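Local atomic coordinates of DNA polymerase III subunit beta (Deinococcus radiodurans, PDB entry 4TRT), a protein that probably tethers DNA polymerases to DNA as a ring-shaped sliding clamp, conferring processivity on replication. Residues V261-V266 / A296-S301; A272-E277 / N316-L321; T10-L15 / Q77-L82. All coordinates share one frame; numbering follows the deposited sequence.

Overall arrangement
Contacts 1 and 2 belong to one C-terminal unit: helix 254-265 and helix 317-324 pack together, with Ala265 CB 3.6 Å from Ala317 CB, and both contacts reach the four-stranded sheet made of strands 275-281, 284-290, 294-301 and 310-316. Contact 3, in the N-terminal region, lies apart, its centre about 45 Å from that of contact 1. Contacts 1 and 3 are buried; contact 2 is partly open. Contact 1 sets a salt bridge beside valine packing, contact 2 is an asparagine N-cap at a helix start, and contact 3 is helix packing with a water bridge. Contacts 1 and 3 both touch the second subunit at the dimer interface.

Contact 1 (V261-V266 / A296-S301)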
# COMPACT_ATOMS: atom_id res chain seq x y z
N VAL A 261 8.66 -18.08 13.76
CA VAL A 261 9.31 -16.96 14.45
C VAL A 261 8.40 -15.76 14.36
O VAL A 261 8.14 -15.08 15.37
CB VAL A 261 10.71 -16.67 13.86
CG1 VAL A 261 11.25 -15.34 14.35
CG2 VAL A 261 11.68 -17.80 14.23
N ASN A 262 7.87 -15.52 13.17
CA ASN A 262 6.95 -14.42 12.97
C ASN A 262 5.76 -14.46 13.93
O ASN A 262 5.46 -13.46 14.59
CB ASN A 262 6.43 -14.38 11.53
CG ASN A 262 5.52 -13.19 11.29
OD1 ASN A 262 5.98 -12.06 11.30
ND2 ASN A 262 4.23 -13.44 11.12
N ARG A 263 5.07 -15.58 14.00
CA ARG A 263 3.84 -15.64 14.80
C ARG A 263 4.12 -15.53 16.31
O ARG A 263 3.39 -14.82 17.01
CB ARG A 263 2.99 -16.87 14.46
CG ARG A 263 3.54 -18.22 14.89
CD ARG A 263 2.50 -19.31 14.68
NE ARG A 263 2.15 -19.45 13.27
CZ ARG A 263 2.75 -20.29 12.41
NH1 ARG A 263 3.73 -21.10 12.78
NH2 ARG A 263 2.34 -20.31 11.16
N VAL A 264 5.18 -16.17 16.78
CA VAL A 264 5.53 -16.14 18.20
C VAL A 264 6.00 -14.75 18.65
O VAL A 264 5.70 -14.31 19.75
CB VAL A 264 6.57 -17.23 18.53
CG1 VAL A 264 7.15 -17.04 19.93
CG2 VAL A 264 5.92 -18.60 18.41
N ALA A 265 6.71 -14.05 17.76
CA ALA A 265 7.29 -12.74 18.08
C ALA A 265 6.22 -11.69 18.42
O ALA A 265 6.52 -10.68 19.07
CB ALA A 265 8.17 -12.26 16.92
N VAL A 266 4.98 -11.92 17.99
CA VAL A 266 3.93 -10.96 18.25
C VAL A 266 3.73 -10.76 19.76
O VAL A 266 3.36 -9.69 20.16
CB VAL A 266 2.58 -11.29 17.56
CG1 VAL A 266 2.79 -11.66 16.10
CG2 VAL A 266 1.82 -12.38 18.30
N ALA A 296 3.53 -17.09 24.02
CA ALA A 296 3.35 -17.91 22.83
C ALA A 296 4.42 -18.96 22.78
O ALA A 296 5.58 -18.66 23.07
CB ALA A 296 3.47 -17.06 21.57
N GLN A 297 4.05 -20.16 22.33
CA GLN A 297 5.02 -21.20 21.99
C GLN A 297 4.61 -21.88 20.69
O GLN A 297 3.42 -22.14 20.47
CB GLN A 297 5.06 -22.28 23.07
CG GLN A 297 5.64 -21.80 24.40
CD GLN A 297 5.68 -22.89 25.46
OE1 GLN A 297 5.03 -23.92 25.33
NE2 GLN A 297 6.45 -22.65 26.52
N ASP A 298 5.59 -22.17 19.85
CA ASP A 298 5.38 -22.98 18.64
C ASP A 298 6.46 -24.05 18.57
O ASP A 298 7.63 -23.78 18.88
CB ASP A 298 5.42 -22.10 17.40
CG ASP A 298 4.60 -22.67 16.25
OD1 ASP A 298 4.07 -23.80 16.35
OD2 ASP A 298 4.48 -21.96 15.23
N THR A 299 6.08 -25.27 18.20
CA THR A 299 7.03 -26.40 18.19
C THR A 299 7.13 -26.99 16.79
O THR A 299 6.11 -27.28 16.16
CB THR A 299 6.61 -27.50 19.20
OG1 THR A 299 6.50 -26.93 20.52
CG2 THR A 299 7.63 -28.65 19.26
N LEU A 300 8.37 -27.14 16.31
CA LEU A 300 8.67 -27.67 14.98
C LEU A 300 9.52 -28.93 15.07
O LEU A 300 10.44 -28.99 15.88
CB LEU A 300 9.44 -26.64 14.14
CG LEU A 300 8.79 -25.30 13.82
CD1 LEU A 300 9.80 -24.35 13.18
CD2 LEU A 300 7.58 -25.50 12.92
N SER A 301 9.21 -29.91 14.22
CA SER A 301 10.06 -31.07 14.04
C SER A 301 11.31 -30.66 13.28
O SER A 301 11.24 -29.90 12.32
CB SER A 301 9.33 -32.16 13.25
OG SER A 301 8.15 -32.52 13.94
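Val264 and Ala296 are the residues whose CA atoms come nearest, 5.4 Å apart, where helix 261-265 runs nearly antiparallel to strand 296-301 (162°) at an axis separation of 8.0 Å. Val264 lies against the strand with both methyl branches: CG1 reaches Ala296 CB at 4.0 Å, while CG2 touches Asp298 CB at 3.7 Å. The aliphatic part of the aspartate thus belongs to the apolar packing and its carboxylate to the polar part. Beside the valine, Arg263 NH1 donates to Asp298 OD2 over 2.7 Å in a salt bridge with an N-H...O angle of 151°. OD2 sits at the edge of the guanidinium, near its plane, and is approached nearly along its own C-O bond. The two planar groups are steeply inclined, 70° apart, and a single oxygen carries the bond. Asp298 OD2 also lies 3.4 Å from Arg263 CD. Arg263 NE bonds Asn81 O of the second subunit, and Ala296, Gln297 and Asp298 form an antiparallel ladder with a strand of that subunit, so the sheet continues across the interface. With Arg263 NH1 bonded to Asp298 OD2, the buried charges are paired within the chain, and the salt bridge is consistent with holding the guanidinium in position for its bond to the neighbouring subunit.

Contact 2 (A272-E277 / N316-L321); sequences ANNRVE and NARHVL
Asn316 places CG anti to its backbone N (chi1 -176°), and Asn274 places CG anti to its own carbonyl carbon (chi1 -50°); with these settings the two side chains lie alongside each other and point the same way. Asn274 ND2 donates to Asn316 OD1 over 3.1 Å in a nearly straight bond, 164° at the hydrogen. The acceptor lies close to the Asn274 amide plane, whereas the donor stands above the plane of the Asn316 carbonyl group. The helix side contributes as well: Arg318 N approaches Asn316 OD1 at 3.0 Å and His319 N approaches it at 3.4 Å, both weak bonds. One good bond and two weak ones thus converge on Asn316 OD1, consistent with a restrained amide, and Asn316 ND2 stands 3.5 Å above the His319 ring, over the centre. Asn274 uses its backbone too, since Ala317 N donates to Asn274 O at 2.9 Å. One residue earlier, Asn273 O takes a CA-H...O contact from Asn316 CA at 3.2 Å. Next to this polar cluster, on its buried side, Val276 CG1 packs on Ala317 CB at 3.7 Å, an apolar pair. Arg275 and Asn316 form an antiparallel, non-hydrogen-bonded bridge, which puts the helix start directly at the end of the strand pairing between 275-281 and 310-316. The whole is an asparagine N-cap at a strand-to-helix junction, in which strand 310-316 passes straight into helix 317-324 and a residue leading into the partner strand supports the capping oxygen, within the C-terminal domain of the clamp.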
# COMPACT_ATOMS: atom_id res chain seq x y z
N ALA A 272 11.91 -5.54 24.71
CA ALA A 272 12.96 -6.29 25.37
C ALA A 272 13.78 -6.95 24.24
O ALA A 272 14.06 -8.15 24.28
CB ALA A 272 12.38 -7.34 26.29
N ASN A 273 14.13 -6.15 23.23
CA ASN A 273 14.86 -6.63 22.05
C ASN A 273 14.13 -7.75 21.29
O ASN A 273 14.78 -8.66 20.76
CB ASN A 273 16.26 -7.07 22.47
CG ASN A 273 17.00 -5.98 23.23
OD1 ASN A 273 16.85 -4.79 22.91
ND2 ASN A 273 17.76 -6.36 24.25
N ASN A 274 12.80 -7.66 21.23
CA ASN A 274 11.97 -8.65 20.56
C ASN A 274 12.36 -10.08 20.95
O ASN A 274 12.50 -10.94 20.10
CB ASN A 274 12.07 -8.51 19.04
CG ASN A 274 11.88 -7.08 18.58
OD1 ASN A 274 10.82 -6.50 18.76
ND2 ASN A 274 12.91 -6.50 17.96
N ARG A 275 12.53 -10.32 22.25
CA ARG A 275 13.09 -11.58 22.73
C ARG A 275 12.29 -12.84 22.31
O ARG A 275 11.10 -12.96 22.60
CB ARG A 275 13.22 -11.52 24.25
CG ARG A 275 13.93 -12.71 24.86
CD ARG A 275 13.90 -12.62 26.37
NE ARG A 275 14.48 -13.82 26.96
CZ ARG A 275 15.78 -13.99 27.19
NH1 ARG A 275 16.67 -13.04 26.90
NH2 ARG A 275 16.19 -15.13 27.74
N VAL A 276 12.98 -13.77 21.64
CA VAL A 276 12.43 -15.09 21.35
C VAL A 276 13.39 -16.20 21.79
O VAL A 276 14.59 -16.17 21.46
CB VAL A 276 12.11 -15.25 19.85
CG1 VAL A 276 13.35 -15.03 19.00
CG2 VAL A 276 11.50 -16.63 19.58
N GLU A 277 12.87 -17.17 22.54
CA GLU A 277 13.66 -18.29 23.02
C GLU A 277 13.61 -19.42 21.99
O GLU A 277 12.56 -19.72 21.42
CB GLU A 277 13.16 -18.76 24.39
CG GLU A 277 13.71 -20.10 24.89
CD GLU A 277 12.95 -20.61 26.11
OE1 GLU A 277 12.68 -19.79 27.04
OE2 GLU A 277 12.60 -21.81 26.15
N ASN A 316 17.03 -11.82 19.33
CA ASN A 316 16.16 -10.76 18.80
C ASN A 316 15.40 -11.34 17.60
O ASN A 316 16.00 -11.58 16.53
CB ASN A 316 17.04 -9.56 18.39
CG ASN A 316 16.25 -8.36 17.90
OD1 ASN A 316 15.19 -8.47 17.28
ND2 ASN A 316 16.79 -7.18 18.17
N ALA A 317 14.09 -11.56 17.76
CA ALA A 317 13.26 -12.14 16.68
C ALA A 317 13.33 -11.36 15.35
O ALA A 317 13.29 -11.97 14.27
CB ALA A 317 11.80 -12.28 17.11
N ARG A 318 13.43 -10.05 15.41
CA ARG A 318 13.53 -9.25 14.19
C ARG A 318 14.84 -9.56 13.46
O ARG A 318 14.86 -9.69 12.23
CB ARG A 318 13.44 -7.74 14.48
CG ARG A 318 13.64 -6.89 13.21
CD ARG A 318 13.35 -5.42 13.43
NE ARG A 318 11.99 -5.14 13.89
CZ ARG A 318 10.89 -5.13 13.13
NH1 ARG A 318 10.96 -5.39 11.82
NH2 ARG A 318 9.71 -4.86 13.68
N HIS A 319 15.93 -9.67 14.22
CA HIS A 319 17.23 -10.04 13.63
C HIS A 319 17.21 -11.45 13.10
O HIS A 319 17.85 -11.75 12.10
CB HIS A 319 18.36 -9.80 14.62
CG HIS A 319 18.54 -8.32 14.96
ND1 HIS A 319 19.56 -7.85 15.69
CD2 HIS A 319 17.76 -7.20 14.61
CE1 HIS A 319 19.45 -6.52 15.83
NE2 HIS A 319 18.34 -6.12 15.16
N VAL A 320 16.44 -12.32 13.74
CA VAL A 320 16.28 -13.70 13.27
C VAL A 320 15.63 -13.70 11.89
O VAL A 320 16.11 -14.36 10.96
CB VAL A 320 15.47 -14.58 14.26
CG1 VAL A 320 15.04 -15.87 13.58
CG2 VAL A 320 16.28 -14.89 15.51
N LEU A 321 14.55 -12.95 11.75
CA LEU A 321 13.83 -12.86 10.49
C LEU A 321 14.68 -12.21 9.42
O LEU A 321 14.67 -12.66 8.26
CB LEU A 321 12.50 -12.13 10.66
CG LEU A 321 11.46 -12.89 11.50
CD1 LEU A 321 10.18 -12.08 11.62
CD2 LEU A 321 11.18 -14.27 10.93

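Contact 3 (T10-L15 / Q77-L82); sequences TLNEGL and QIVRNL
Val79 projects between Leu11 and Leu15, and both leucine side chains cross it at about a right angle. Leu11 CD2 lies nearer Val79 CG1, at 3.8 Å, but also borders Val79 CG2, while Leu15 CD1 touches Val79 CG2 at 3.7 Å. With CG1 anti to the backbone N (chi1 174°), Val79 sets that methyl beside both Asn12 OD1 and Leu11 CD2. Asn12 slides past Val79 in the opposite direction, its OD1 tight against Val79 CG1 at 3.3 Å. Asn12 OD1 is 3.5 Å from Arg80 N, but no direct hydrogen bond joins the two segments. The polar link is a water instead: Asn12 ND2 donates to it at 2.9 Å, and it donates to Arg80 O at 2.6 Å. One amide therefore faces a methyl with its oxygen and bridges to the helix 77-81 backbone through its nitrogen. The guanidinium of Arg80 is held by a salt bridge to Glu19, further along helix 8-21. The helix axes are 9.7 Å apart at closest, with a crossing angle of -147°, so the pair is broadly antiparallel. On the buried side Leu11 and Leu15 continue onto Leu45 of strand 42-48, while Ile78 and Leu82 lie against Phe105 of strand 103-108, so helices 8-21 and 72-81 pack side by side against strands from two sheets of the N-terminal domain.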
# COMPACT_ATOMS: atom_id res chain seq x y z
N THR A 10 9.71 2.77 -22.91
CA THR A 10 11.12 2.94 -22.62
C THR A 10 11.34 4.24 -21.85
O THR A 10 12.13 4.27 -20.90
CB THR A 10 11.96 2.94 -23.92
OG1 THR A 10 11.43 2.00 -24.86
CG2 THR A 10 13.37 2.50 -23.61
N LEU A 11 10.65 5.30 -22.23
CA LEU A 11 10.76 6.56 -21.52
C LEU A 11 10.26 6.42 -20.08
O LEU A 11 10.86 6.97 -19.16
CB LEU A 11 10.03 7.68 -22.25
CG LEU A 11 10.13 9.12 -21.71
CD1 LEU A 11 11.56 9.68 -21.66
CD2 LEU A 11 9.25 9.96 -22.60
N ASN A 12 9.16 5.69 -19.89
CA ASN A 12 8.66 5.37 -18.55
C ASN A 12 9.68 4.67 -17.69
O ASN A 12 9.80 4.97 -16.49
CB ASN A 12 7.43 4.45 -18.60
CG ASN A 12 6.14 5.19 -18.74
OD1 ASN A 12 6.06 6.40 -18.49
ND2 ASN A 12 5.09 4.46 -19.11
N GLU A 13 10.38 3.70 -18.26
CA GLU A 13 11.38 2.96 -17.49
C GLU A 13 12.48 3.87 -17.00
O GLU A 13 12.83 3.83 -15.83
CB GLU A 13 12.00 1.83 -18.31
CG GLU A 13 11.11 0.62 -18.42
CD GLU A 13 11.76 -0.50 -19.20
OE1 GLU A 13 12.98 -0.72 -19.04
OE2 GLU A 13 11.03 -1.16 -19.98
N GLY A 14 12.99 4.72 -17.87
CA GLY A 14 14.05 5.63 -17.50
C GLY A 14 13.60 6.65 -16.46
O GLY A 14 14.30 6.89 -15.48
N LEU A 15 12.44 7.25 -16.69
CA LEU A 15 11.93 8.28 -15.80
C LEU A 15 11.59 7.72 -14.43
O LEU A 15 11.78 8.40 -13.42
CB LEU A 15 10.69 8.97 -16.40
CG LEU A 15 10.93 9.87 -17.60
CD1 LEU A 15 9.60 10.31 -18.21
CD2 LEU A 15 11.78 11.08 -17.21
N GLN A 77 5.20 11.84 -14.26
CA GLN A 77 3.77 11.65 -14.06
C GLN A 77 2.99 11.87 -15.36
O GLN A 77 2.05 11.13 -15.67
CB GLN A 77 3.28 12.58 -12.95
CG GLN A 77 1.77 12.56 -12.70
CD GLN A 77 1.37 13.48 -11.56
OE1 GLN A 77 2.11 14.40 -11.21
NE2 GLN A 77 0.22 13.23 -10.97
N ILE A 78 3.34 12.93 -16.08
CA ILE A 78 2.67 13.24 -17.35
C ILE A 78 2.87 12.08 -18.35
O ILE A 78 1.92 11.63 -19.00
CB ILE A 78 3.20 14.57 -17.92
CG1 ILE A 78 2.61 15.75 -17.13
CG2 ILE A 78 2.91 14.70 -19.40
CD1 ILE A 78 3.28 17.07 -17.48
N VAL A 79 4.10 11.57 -18.43
CA VAL A 79 4.40 10.50 -19.39
C VAL A 79 3.67 9.21 -19.00
O VAL A 79 3.06 8.57 -19.84
CB VAL A 79 5.92 10.26 -19.52
CG1 VAL A 79 6.22 9.05 -20.42
CG2 VAL A 79 6.59 11.50 -20.08
N ARG A 80 3.68 8.88 -17.72
CA ARG A 80 2.96 7.72 -17.22
C ARG A 80 1.48 7.75 -17.57
O ARG A 80 0.92 6.73 -17.94
CB ARG A 80 3.16 7.64 -15.72
CG ARG A 80 2.35 6.60 -14.96
CD ARG A 80 2.64 6.71 -13.47
NE ARG A 80 4.05 6.94 -13.22
CZ ARG A 80 4.57 7.92 -12.48
NH1 ARG A 80 3.82 8.81 -11.85
NH2 ARG A 80 5.89 7.99 -12.35
N ASN A 81 0.85 8.93 -17.47
CA ASN A 81 -0.58 9.08 -17.70
C ASN A 81 -0.98 9.13 -19.17
O ASN A 81 -2.16 9.10 -19.49
CB ASN A 81 -1.09 10.36 -17.01
CG ASN A 81 -1.08 10.25 -15.49
OD1 ASN A 81 -1.06 9.15 -14.93
ND2 ASN A 81 -1.12 11.41 -14.81
N LEU A 82 -0.01 9.24 -20.08
CA LEU A 82 -0.32 9.30 -21.49
C LEU A 82 -0.94 7.97 -21.94
O LEU A 82 -0.57 6.89 -21.46
CB LEU A 82 0.91 9.61 -22.33
CG LEU A 82 1.49 11.00 -22.30
CD1 LEU A 82 2.76 10.97 -23.13
CD2 LEU A 82 0.54 12.05 -22.85
O HOH W 1 2.17 4.63 -18.83